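Local coordinates for uncharacterized protein BF1531 (Bacteroides fragilis, PDB 3SLR), which is of unknown function but carries a magnesium-binding, HAD-type phosphatase-like domain and is tentatively assigned to the hydrolysis of ester bonds, at residues Pro21-Ala26 against Tyr49-Trp54; Pro77-Ile82 against Ile120-Tyr125; Lys41-Leu46 against Ile206-Ile211. All coordinates share one frame; numbering follows the deposited sequence.

Contact 1: Pro21-Ala26 against Tyr49-Trp54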
loop_
_atom_site.group_PDB
_atom_site.type_symbol
_atom_site.label_atom_id
_atom_site.label_comp_id
_atom_site.label_asym_id
_atom_site.label_seq_id
_atom_site.Cartn_x
_atom_site.Cartn_y
_atom_site.Cartn_z
ATOM N N PRO A 21 -9.287 -20.604 1.274
ATOM C CA PRO A 21 -10.086 -20.167 2.424
ATOM C C PRO A 21 -11.077 -19.084 2.006
ATOM O O PRO A 21 -10.700 -18.157 1.281
ATOM C CB PRO A 21 -9.050 -19.535 3.360
ATOM C CG PRO A 21 -7.723 -19.978 2.850
ATOM C CD PRO A 21 -7.884 -20.177 1.389
ATOM N N LYS A 22 -12.310 -19.184 2.487
ATOM C CA LYS A 22 -13.374 -18.270 2.077
ATOM C C LYS A 22 -13.473 -17.030 2.975
ATOM O O LYS A 22 -13.351 -17.126 4.194
ATOM C CB LYS A 22 -14.712 -19.021 2.071
ATOM C CG LYS A 22 -15.696 -18.544 1.011
ATOM C CD LYS A 22 -16.860 -17.744 1.604
ATOM C CE LYS A 22 -17.769 -18.603 2.478
ATOM N NZ LYS A 22 -17.733 -18.180 3.918
ATOM N N LEU A 23 -13.696 -15.864 2.367
ATOM C CA LEU A 23 -13.938 -14.636 3.125
ATOM C C LEU A 23 -15.151 -13.939 2.539
ATOM O O LEU A 23 -15.289 -13.851 1.320
ATOM C CB LEU A 23 -12.730 -13.692 3.055
ATOM C CG LEU A 23 -11.442 -14.115 3.754
ATOM C CD1 LEU A 23 -10.325 -13.125 3.437
ATOM C CD2 LEU A 23 -11.694 -14.176 5.248
ATOM N N LYS A 24 -16.038 -13.456 3.402
ATOM C CA LYS A 24 -17.211 -12.725 2.941
ATOM C C LYS A 24 -16.915 -11.233 3.000
ATOM O O LYS A 24 -16.664 -10.695 4.076
ATOM C CB LYS A 24 -18.434 -13.077 3.788
ATOM C CG LYS A 24 -18.923 -14.502 3.554
ATOM C CD LYS A 24 -19.660 -15.059 4.763
ATOM C CE LYS A 24 -20.962 -14.358 4.991
ATOM N NZ LYS A 24 -21.640 -14.867 6.220
ATOM N N VAL A 25 -16.946 -10.588 1.837
ATOM C CA VAL A 25 -16.617 -9.169 1.712
ATOM C C VAL A 25 -17.822 -8.391 1.185
ATOM O O VAL A 25 -18.341 -8.686 0.103
ATOM C CB VAL A 25 -15.436 -8.968 0.750
ATOM C CG1 VAL A 25 -15.126 -7.468 0.569
ATOM C CG2 VAL A 25 -14.207 -9.717 1.254
ATOM N N ALA A 26 -18.283 -7.415 1.961
ATOM C CA ALA A 26 -19.325 -6.497 1.487
ATOM C C ALA A 26 -18.676 -5.224 0.929
ATOM O O ALA A 26 -17.718 -4.700 1.496
ATOM C CB ALA A 26 -20.275 -6.143 2.618
ATOM N N TYR A 49 -7.333 -16.174 -1.592
ATOM C CA TYR A 49 -8.589 -16.127 -0.846
ATOM C C TYR A 49 -9.769 -16.335 -1.776
ATOM O O TYR A 49 -9.830 -15.748 -2.857
ATOM C CB TYR A 49 -8.743 -14.795 -0.112
ATOM C CG TYR A 49 -7.634 -14.523 0.875
ATOM C CD1 TYR A 49 -7.538 -15.247 2.060
ATOM C CD2 TYR A 49 -6.682 -13.543 0.623
ATOM C CE1 TYR A 49 -6.527 -15.010 2.962
ATOM C CE2 TYR A 49 -5.660 -13.295 1.523
ATOM C CZ TYR A 49 -5.590 -14.027 2.694
ATOM O OH TYR A 49 -4.578 -13.788 3.590
ATOM N N ASN A 50 -10.694 -17.198 -1.369
ATOM C CA ASN A 50 -11.955 -17.333 -2.077
ATOM C C ASN A 50 -12.903 -16.249 -1.584
ATOM O O ASN A 50 -13.555 -16.406 -0.554
ATOM C CB ASN A 50 -12.557 -18.717 -1.841
ATOM C CG ASN A 50 -13.841 -18.937 -2.623
ATOM O OD1 ASN A 50 -14.519 -19.952 -2.451
ATOM N ND2 ASN A 50 -14.174 -17.996 -3.497
ATOM N N ILE A 51 -12.947 -15.134 -2.309
ATOM C CA ILE A 51 -13.747 -13.990 -1.906
ATOM C C ILE A 51 -15.199 -14.094 -2.353
ATOM O O ILE A 51 -15.483 -14.129 -3.549
ATOM C CB ILE A 51 -13.175 -12.695 -2.503
ATOM C CG1 ILE A 51 -11.721 -12.515 -2.067
ATOM C CG2 ILE A 51 -14.064 -11.497 -2.134
ATOM C CD1 ILE A 51 -11.549 -12.369 -0.578
ATOM N N GLU A 52 -16.116 -14.151 -1.394
ATOM C CA GLU A 52 -17.532 -14.044 -1.711
ATOM C C GLU A 52 -17.900 -12.576 -1.573
ATOM O O GLU A 52 -17.958 -12.038 -0.465
ATOM C CB GLU A 52 -18.394 -14.906 -0.778
ATOM C CG GLU A 52 -19.894 -14.810 -1.093
ATOM C CD GLU A 52 -20.780 -15.573 -0.110
ATOM O OE1 GLU A 52 -22.023 -15.417 -0.181
ATOM O OE2 GLU A 52 -20.245 -16.330 0.724
ATOM N N LEU A 53 -18.145 -11.924 -2.701
ATOM C CA LEU A 53 -18.319 -10.471 -2.691
ATOM C C LEU A 53 -19.766 -10.032 -2.885
ATOM O O LEU A 53 -20.352 -10.236 -3.951
ATOM C CB LEU A 53 -17.414 -9.835 -3.738
ATOM C CG LEU A 53 -17.097 -8.358 -3.479
ATOM C CD1 LEU A 53 -15.673 -8.056 -3.856
ATOM C CD2 LEU A 53 -18.089 -7.467 -4.222
ATOM N N TRP A 54 -20.345 -9.449 -1.836
ATOM C CA TRP A 54 -21.678 -8.859 -1.919
ATOM C C TRP A 54 -21.551 -7.356 -2.176
ATOM O O TRP A 54 -20.809 -6.663 -1.491
ATOM C CB TRP A 54 -22.470 -9.096 -0.633
ATOM C CG TRP A 54 -23.818 -8.440 -0.626
ATOM C CD1 TRP A 54 -24.985 -8.950 -1.137
ATOM C CD2 TRP A 54 -24.152 -7.154 -0.077
ATOM N NE1 TRP A 54 -26.013 -8.061 -0.941
ATOM C CE2 TRP A 54 -25.529 -6.952 -0.296
ATOM C CE3 TRP A 54 -23.419 -6.155 0.576
ATOM C CZ2 TRP A 54 -26.189 -5.795 0.116
ATOM C CZ3 TRP A 54 -24.078 -5.004 0.986
ATOM C CH2 TRP A 54 -25.447 -4.832 0.750
#

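Contact 2: Pro77-Ile82 against Ile120-Tyr125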
loop_
_atom_site.group_PDB
_atom_site.type_symbol
_atom_site.label_atom_id
_atom_site.label_comp_id
_atom_site.label_asym_id
_atom_site.label_seq_id
_atom_site.Cartn_x
_atom_site.Cartn_y
_atom_site.Cartn_z
ATOM N N PRO A 77 -20.930 -9.988 6.747
ATOM C CA PRO A 77 -19.608 -9.984 6.118
ATOM C C PRO A 77 -18.465 -10.128 7.120
ATOM O O PRO A 77 -18.585 -9.733 8.288
ATOM C CB PRO A 77 -19.555 -8.604 5.442
ATOM C CG PRO A 77 -20.476 -7.744 6.278
ATOM C CD PRO A 77 -21.596 -8.676 6.676
ATOM N N ASP A 78 -17.364 -10.701 6.650
ATOM C CA ASP A 78 -16.107 -10.709 7.389
ATOM C C ASP A 78 -15.406 -9.356 7.250
ATOM O O ASP A 78 -14.758 -8.886 8.188
ATOM C CB ASP A 78 -15.201 -11.812 6.861
ATOM C CG ASP A 78 -15.781 -13.191 7.072
ATOM O OD1 ASP A 78 -16.155 -13.495 8.222
ATOM O OD2 ASP A 78 -15.867 -13.960 6.092
ATOM N N TYR A 79 -15.542 -8.742 6.077
ATOM C CA TYR A 79 -15.012 -7.396 5.832
ATOM C C TYR A 79 -16.073 -6.540 5.179
ATOM O O TYR A 79 -16.849 -7.030 4.366
ATOM C CB TYR A 79 -13.776 -7.453 4.933
ATOM C CG TYR A 79 -12.608 -8.119 5.603
ATOM C CD1 TYR A 79 -12.452 -9.493 5.562
ATOM C CD2 TYR A 79 -11.671 -7.371 6.304
ATOM C CE1 TYR A 79 -11.381 -10.112 6.197
ATOM C CE2 TYR A 79 -10.606 -7.978 6.942
ATOM C CZ TYR A 79 -10.467 -9.345 6.883
ATOM O OH TYR A 79 -9.399 -9.950 7.518
ATOM N N THR A 80 -16.099 -5.261 5.543
ATOM C CA THR A 80 -17.024 -4.292 4.962
ATOM C C THR A 80 -16.200 -3.153 4.374
ATOM O O THR A 80 -15.529 -2.427 5.094
ATOM C CB THR A 80 -18.001 -3.732 6.020
ATOM O OG1 THR A 80 -18.866 -4.785 6.475
ATOM C CG2 THR A 80 -18.861 -2.614 5.442
ATOM N N ILE A 81 -16.233 -3.023 3.059
ATOM C CA ILE A 81 -15.493 -1.981 2.375
ATOM C C ILE A 81 -16.470 -0.879 1.999
ATOM O O ILE A 81 -17.457 -1.119 1.294
ATOM C CB ILE A 81 -14.823 -2.521 1.099
ATOM C CG1 ILE A 81 -13.902 -3.694 1.433
ATOM C CG2 ILE A 81 -14.070 -1.399 0.367
ATOM C CD1 ILE A 81 -13.422 -4.429 0.215
ATOM N N ILE A 82 -16.205 0.324 2.490
ATOM C CA ILE A 82 -17.032 1.487 2.162
ATOM C C ILE A 82 -16.248 2.411 1.241
ATOM O O ILE A 82 -15.109 2.790 1.545
ATOM C CB ILE A 82 -17.407 2.294 3.428
ATOM C CG1 ILE A 82 -18.023 1.389 4.508
ATOM C CG2 ILE A 82 -18.319 3.481 3.070
ATOM C CD1 ILE A 82 -19.389 0.833 4.163
ATOM N N ILE A 120 -19.577 -4.856 13.239
ATOM C CA ILE A 120 -19.855 -5.843 12.193
ATOM C C ILE A 120 -18.619 -6.229 11.359
ATOM O O ILE A 120 -18.374 -5.656 10.302
ATOM C CB ILE A 120 -20.953 -5.307 11.256
ATOM C CG1 ILE A 120 -21.411 -6.391 10.270
ATOM C CG2 ILE A 120 -20.498 -3.999 10.590
ATOM C CD1 ILE A 120 -22.316 -7.403 10.901
ATOM N N GLY A 121 -17.856 -7.217 11.817
ATOM C CA GLY A 121 -16.630 -7.592 11.133
ATOM C C GLY A 121 -15.660 -6.420 11.126
ATOM O O GLY A 121 -15.784 -5.504 11.938
ATOM N N ARG A 122 -14.692 -6.452 10.216
ATOM C CA ARG A 122 -13.746 -5.349 10.068
ATOM C C ARG A 122 -14.198 -4.419 8.954
ATOM O O ARG A 122 -14.764 -4.860 7.955
ATOM C CB ARG A 122 -12.341 -5.869 9.778
ATOM C CG ARG A 122 -11.582 -6.352 11.005
ATOM C CD ARG A 122 -11.650 -7.854 11.144
ATOM N NE ARG A 122 -10.744 -8.330 12.186
ATOM C CZ ARG A 122 -10.415 -9.604 12.369
ATOM N NH1 ARG A 122 -10.914 -10.542 11.575
ATOM N NH2 ARG A 122 -9.579 -9.935 13.343
ATOM N N VAL A 123 -13.964 -3.126 9.135
ATOM C CA VAL A 123 -14.333 -2.138 8.137
ATOM C C VAL A 123 -13.081 -1.629 7.453
ATOM O O VAL A 123 -12.094 -1.348 8.112
ATOM C CB VAL A 123 -15.080 -0.950 8.781
ATOM C CG1 VAL A 123 -15.255 0.203 7.783
ATOM C CG2 VAL A 123 -16.420 -1.422 9.314
ATOM N N ILE A 124 -13.112 -1.574 6.126
ATOM C CA ILE A 124 -12.056 -0.918 5.365
ATOM C C ILE A 124 -12.674 0.292 4.663
ATOM O O ILE A 124 -13.647 0.165 3.913
ATOM C CB ILE A 124 -11.419 -1.869 4.345
ATOM C CG1 ILE A 124 -10.801 -3.073 5.061
ATOM C CG2 ILE A 124 -10.353 -1.129 3.550
ATOM C CD1 ILE A 124 -10.386 -4.180 4.126
ATOM N N TYR A 125 -12.105 1.465 4.914
ATOM C CA TYR A 125 -12.741 2.714 4.524
ATOM C C TYR A 125 -11.756 3.550 3.720
ATOM O O TYR A 125 -10.685 3.900 4.226
ATOM C CB TYR A 125 -13.193 3.474 5.782
ATOM C CG TYR A 125 -14.096 4.666 5.502
ATOM C CD1 TYR A 125 -13.565 5.899 5.181
ATOM C CD2 TYR A 125 -15.480 4.550 5.573
ATOM C CE1 TYR A 125 -14.383 6.992 4.917
ATOM C CE2 TYR A 125 -16.312 5.633 5.315
ATOM C CZ TYR A 125 -15.754 6.848 4.983
ATOM O OH TYR A 125 -16.563 7.921 4.731
HETATM O O HOH W 1 -13.337 -10.389 10.017
#

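Contact 3: Lys41-Leu46 against Ile206-Ile211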
loop_
_atom_site.group_PDB
_atom_site.type_symbol
_atom_site.label_atom_id
_atom_site.label_comp_id
_atom_site.label_asym_id
_atom_site.label_seq_id
_atom_site.Cartn_x
_atom_site.Cartn_y
_atom_site.Cartn_z
ATOM N N LYS A 41 -12.426 -8.948 -6.023
ATOM C CA LYS A 41 -12.640 -10.387 -5.954
ATOM C C LYS A 41 -11.489 -11.137 -6.635
ATOM O O LYS A 41 -10.924 -12.076 -6.070
ATOM C CB LYS A 41 -13.993 -10.746 -6.573
ATOM C CG LYS A 41 -14.321 -12.234 -6.514
ATOM C CD LYS A 41 -15.773 -12.472 -6.929
ATOM C CE LYS A 41 -16.142 -13.942 -6.808
ATOM N NZ LYS A 41 -15.231 -14.786 -7.625
ATOM N N GLY A 42 -11.130 -10.703 -7.838
ATOM C CA GLY A 42 -10.024 -11.299 -8.568
ATOM C C GLY A 42 -8.675 -11.127 -7.878
ATOM O O GLY A 42 -7.863 -12.052 -7.841
ATOM N N GLU A 43 -8.426 -9.933 -7.342
ATOM C CA GLU A 43 -7.194 -9.680 -6.599
ATOM C C GLU A 43 -7.103 -10.624 -5.395
ATOM O O GLU A 43 -6.047 -11.195 -5.120
ATOM C CB GLU A 43 -7.135 -8.215 -6.145
ATOM C CG GLU A 43 -5.837 -7.827 -5.454
ATOM C CD GLU A 43 -4.763 -7.357 -6.420
ATOM O OE1 GLU A 43 -5.076 -6.543 -7.318
ATOM O OE2 GLU A 43 -3.600 -7.783 -6.270
ATOM N N GLY A 44 -8.221 -10.806 -4.696
ATOM C CA GLY A 44 -8.248 -11.669 -3.532
ATOM C C GLY A 44 -7.921 -13.111 -3.898
ATOM O O GLY A 44 -7.173 -13.790 -3.193
ATOM N N ILE A 45 -8.464 -13.566 -5.019
ATOM C CA ILE A 45 -8.214 -14.931 -5.483
ATOM C C ILE A 45 -6.732 -15.128 -5.797
ATOM O O ILE A 45 -6.136 -16.146 -5.445
ATOM C CB ILE A 45 -9.081 -15.261 -6.712
ATOM C CG1 ILE A 45 -10.553 -15.330 -6.305
ATOM C CG2 ILE A 45 -8.632 -16.559 -7.363
ATOM C CD1 ILE A 45 -11.498 -15.496 -7.458
ATOM N N LEU A 46 -6.132 -14.140 -6.446
ATOM C CA LEU A 46 -4.709 -14.179 -6.738
ATOM C C LEU A 46 -3.864 -14.091 -5.473
ATOM O O LEU A 46 -2.674 -14.408 -5.498
ATOM C CB LEU A 46 -4.336 -13.067 -7.718
ATOM C CG LEU A 46 -4.897 -13.266 -9.124
ATOM C CD1 LEU A 46 -4.641 -12.028 -9.962
ATOM C CD2 LEU A 46 -4.294 -14.495 -9.792
ATOM N N ILE A 206 -6.109 0.125 -6.711
ATOM C CA ILE A 206 -6.975 0.139 -5.545
ATOM C C ILE A 206 -7.315 -1.283 -5.046
ATOM O O ILE A 206 -7.337 -1.525 -3.840
ATOM C CB ILE A 206 -8.261 0.967 -5.793
ATOM C CG1 ILE A 206 -7.904 2.422 -6.116
ATOM C CG2 ILE A 206 -9.192 0.880 -4.589
ATOM C CD1 ILE A 206 -6.752 2.962 -5.299
ATOM N N SER A 207 -7.555 -2.224 -5.952
ATOM C CA SER A 207 -7.844 -3.584 -5.505
ATOM C C SER A 207 -6.639 -4.174 -4.777
ATOM O O SER A 207 -6.787 -4.849 -3.759
ATOM C CB SER A 207 -8.306 -4.499 -6.658
ATOM O OG SER A 207 -7.371 -4.547 -7.725
ATOM N N SER A 208 -5.445 -3.913 -5.292
ATOM C CA SER A 208 -4.248 -4.474 -4.682
ATOM C C SER A 208 -4.074 -3.907 -3.272
ATOM O O SER A 208 -3.810 -4.640 -2.329
ATOM C CB SER A 208 -3.018 -4.211 -5.556
ATOM O OG SER A 208 -1.870 -4.822 -4.997
ATOM N N ARG A 209 -4.238 -2.600 -3.135
ATOM C CA ARG A 209 -4.112 -1.937 -1.836
ATOM C C ARG A 209 -5.216 -2.332 -0.857
ATOM O O ARG A 209 -5.032 -2.256 0.363
ATOM C CB ARG A 209 -4.095 -0.414 -2.019
ATOM C CG ARG A 209 -2.822 0.113 -2.699
ATOM C CD ARG A 209 -1.607 0.003 -1.788
ATOM N NE ARG A 209 -1.808 0.768 -0.560
ATOM C CZ ARG A 209 -1.232 1.937 -0.286
ATOM N NH1 ARG A 209 -0.375 2.493 -1.146
ATOM N NH2 ARG A 209 -1.506 2.548 0.863
ATOM N N THR A 210 -6.370 -2.738 -1.386
ATOM C CA THR A 210 -7.469 -3.196 -0.540
ATOM C C THR A 210 -7.165 -4.601 -0.036
ATOM O O THR A 210 -7.305 -4.895 1.149
ATOM C CB THR A 210 -8.795 -3.179 -1.307
ATOM O OG1 THR A 210 -9.022 -1.849 -1.781
ATOM C CG2 THR A 210 -9.958 -3.601 -0.423
ATOM N N ILE A 211 -6.731 -5.458 -0.945
ATOM C CA ILE A 211 -6.405 -6.827 -0.559
ATOM C C ILE A 211 -5.172 -6.867 0.354
ATOM O O ILE A 211 -5.088 -7.733 1.224
ATOM C CB ILE A 211 -6.251 -7.768 -1.776
ATOM C CG1 ILE A 211 -7.589 -7.927 -2.523
ATOM C CG2 ILE A 211 -5.712 -9.145 -1.336
ATOM C CD1 ILE A 211 -8.768 -8.454 -1.666
HETATM O O HOH W 2 -1.122 -6.919 -6.532
#

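Contact 1: Pro21-Ala26 against Tyr49-Trp54
Strands 22-29 and 50-55, with helix 34-46 between them in the chain, form a beta-alpha-beta unit and lie side by side at the edge of the five-stranded parallel sheet of the FkbH N-terminal domain, a member of the SGNH-hydrolase clan. The axes of segments 22-26 and 50-54 diverge by 24°, and five backbone bonds zigzag between them. V25 N to E52 O, at 2.9 Å, is the straightest, with an N-H...O angle of 172° and the donor in the carbonyl plane; at the beginning of the ladder, N50 N instead meets P21 O from above its carbonyl plane.

The tight face is apolar. The CD1 methyl of L23 approaches the Y49 ring obliquely in an off-centre CH-pi contact, 4.2 Å from the ring centroid, while its CB meets I51 CD1. V25 has CG2 beside the backbone N, so that this branch reaches I51 CG2 at 3.8 Å. Helix 34-46 covers L53, and helix 203-217 covers L23 and Y49.

The other face is looser and polar. Extended E52 runs alongside K22 and K24, yet it touches chiefly their methylene groups: OE2 lies 3.6 Å from K24 CG. K22 NZ stays 4.5 Å from E52 OE2, beyond a salt bridge, so the opposite charges probably attract only at a distance. K24 NZ turns away to a weak bond with E76 O. Farther along this face the W54 ring meets F75, and the CB of A26 abuts the edge of the indole, near its plane, 3.7 Å from W54 CE3.

Contact 2: Pro77-Ile82 against Ile120-Tyr125
Four backbone bonds make the first shell between strands 79-83 and 122-126, parallel neighbours in the sheet of the FkbH N-terminal domain. T80 makes two bonds to the same neighbour: its N donates to R122 O and its O accepts from I124 N, each at 2.8 Å. I82 N then points nearly along the carbonyl axis of I124 O. The opening bond, R122 N to D78 O, is longer at 3.2 Å but almost straight, 170° at the hydrogen. Just before it, G121 takes a positive phi of 62° and brings its CA to 3.7 Å from D78 O.

Side chains fill in around this ladder. CD2 of Y79 touches R122 CB at 3.8 Å, and the R122 chain, bent at chi2, runs alongside the ring with its guanidinium plane turned only 18° from it. On the opposite sheet face, I82 crosses Y125 obliquely, CB to CD2 at 3.7 Å.

Outer residues hold these groups in position. Y79 OH is bonded to Q218 NE2, T80 OG1 to Y72 OH, and Y125 OH to both Y128 and H84. Helix 203-217 covers Y79, I81 and I124, whereas helix 104-118 backs I82, V123 and Y125.

Near the sheet end a water donates to D78 O at 2.8 Å and accepts from R122 NH1 at 2.9 Å. D78 O therefore has two donors, and R122 is tied to the same carbonyl twice, directly by its backbone N and through water by its guanidinium; the positive charge would be expected to strengthen the water's donation.

Contact 3: Lys41-Leu46 against Ile206-Ile211
The axes of the helical segments 41-46 and 206-211 approach to 8.9 Å and cross at -53°, close enough for backbones to come near each other where glycine lies at the interface. This is helix-helix packing within the alpha/beta FkbH N-terminal domain: helix 34-46 is the connection of a beta-alpha-beta unit, and helix 203-217 runs beside it over the same face of the parallel sheet. G44 lies by I211, whose CD1 comes to 3.8 Å from G44 CA.

E43 carries most of the contact. Its CG stands anti to the backbone N (chi1 -175°), sending the chain toward the other helix, and a bend at chi2 (88°) turns the carboxylate across S207 and S208. The methylene part slides past I211 in the opposite direction, tightly, with E43 CG 3.4 Å from I211 CG1. The aliphatic stem of an acidic residue thus packs along I211 within a buried interface.

The carboxylate oxygens have different surroundings. OE1 lies 3.1 Å from S207 OG, a possible hydrogen bond whose proton is also within reach of P204 O. The backbone S208 N comes to 3.3 Å of the same OE1, but the angle is too poor for a bond. OE2 forms a salt bridge with R47, which should favour the charged form of E43. L9 of helix 6-12 packs on E43 and S207 as well. Between the two helices, one water donates to E43 OE2 at 2.6 Å and is hydrogen-bonded to S208 OG at 2.7 Å.

Overall arrangement
Contacts 1 and 2 are consecutive steps across one parallel sheet: strand 22-29 of the first adjoins strand 79-83 of the second, with K24 O 2.7 Å from D78 N and A26 O 2.7 Å from I81 N, both probable hydrogen bonds. Contact 3 lies on the helical layer over that sheet. It meets contact 1 where Y49 N approaches G44 O at 2.9 Å, and contact 2 where I81 CD1 packs on T210 CG2. Centres of contacts 1 and 3 are about 11 Å apart, those of 2 and 3 about 15 Å. All three lie away from the magnesium site of D228, D230 and D336, which belongs to the separate phosphatase domain.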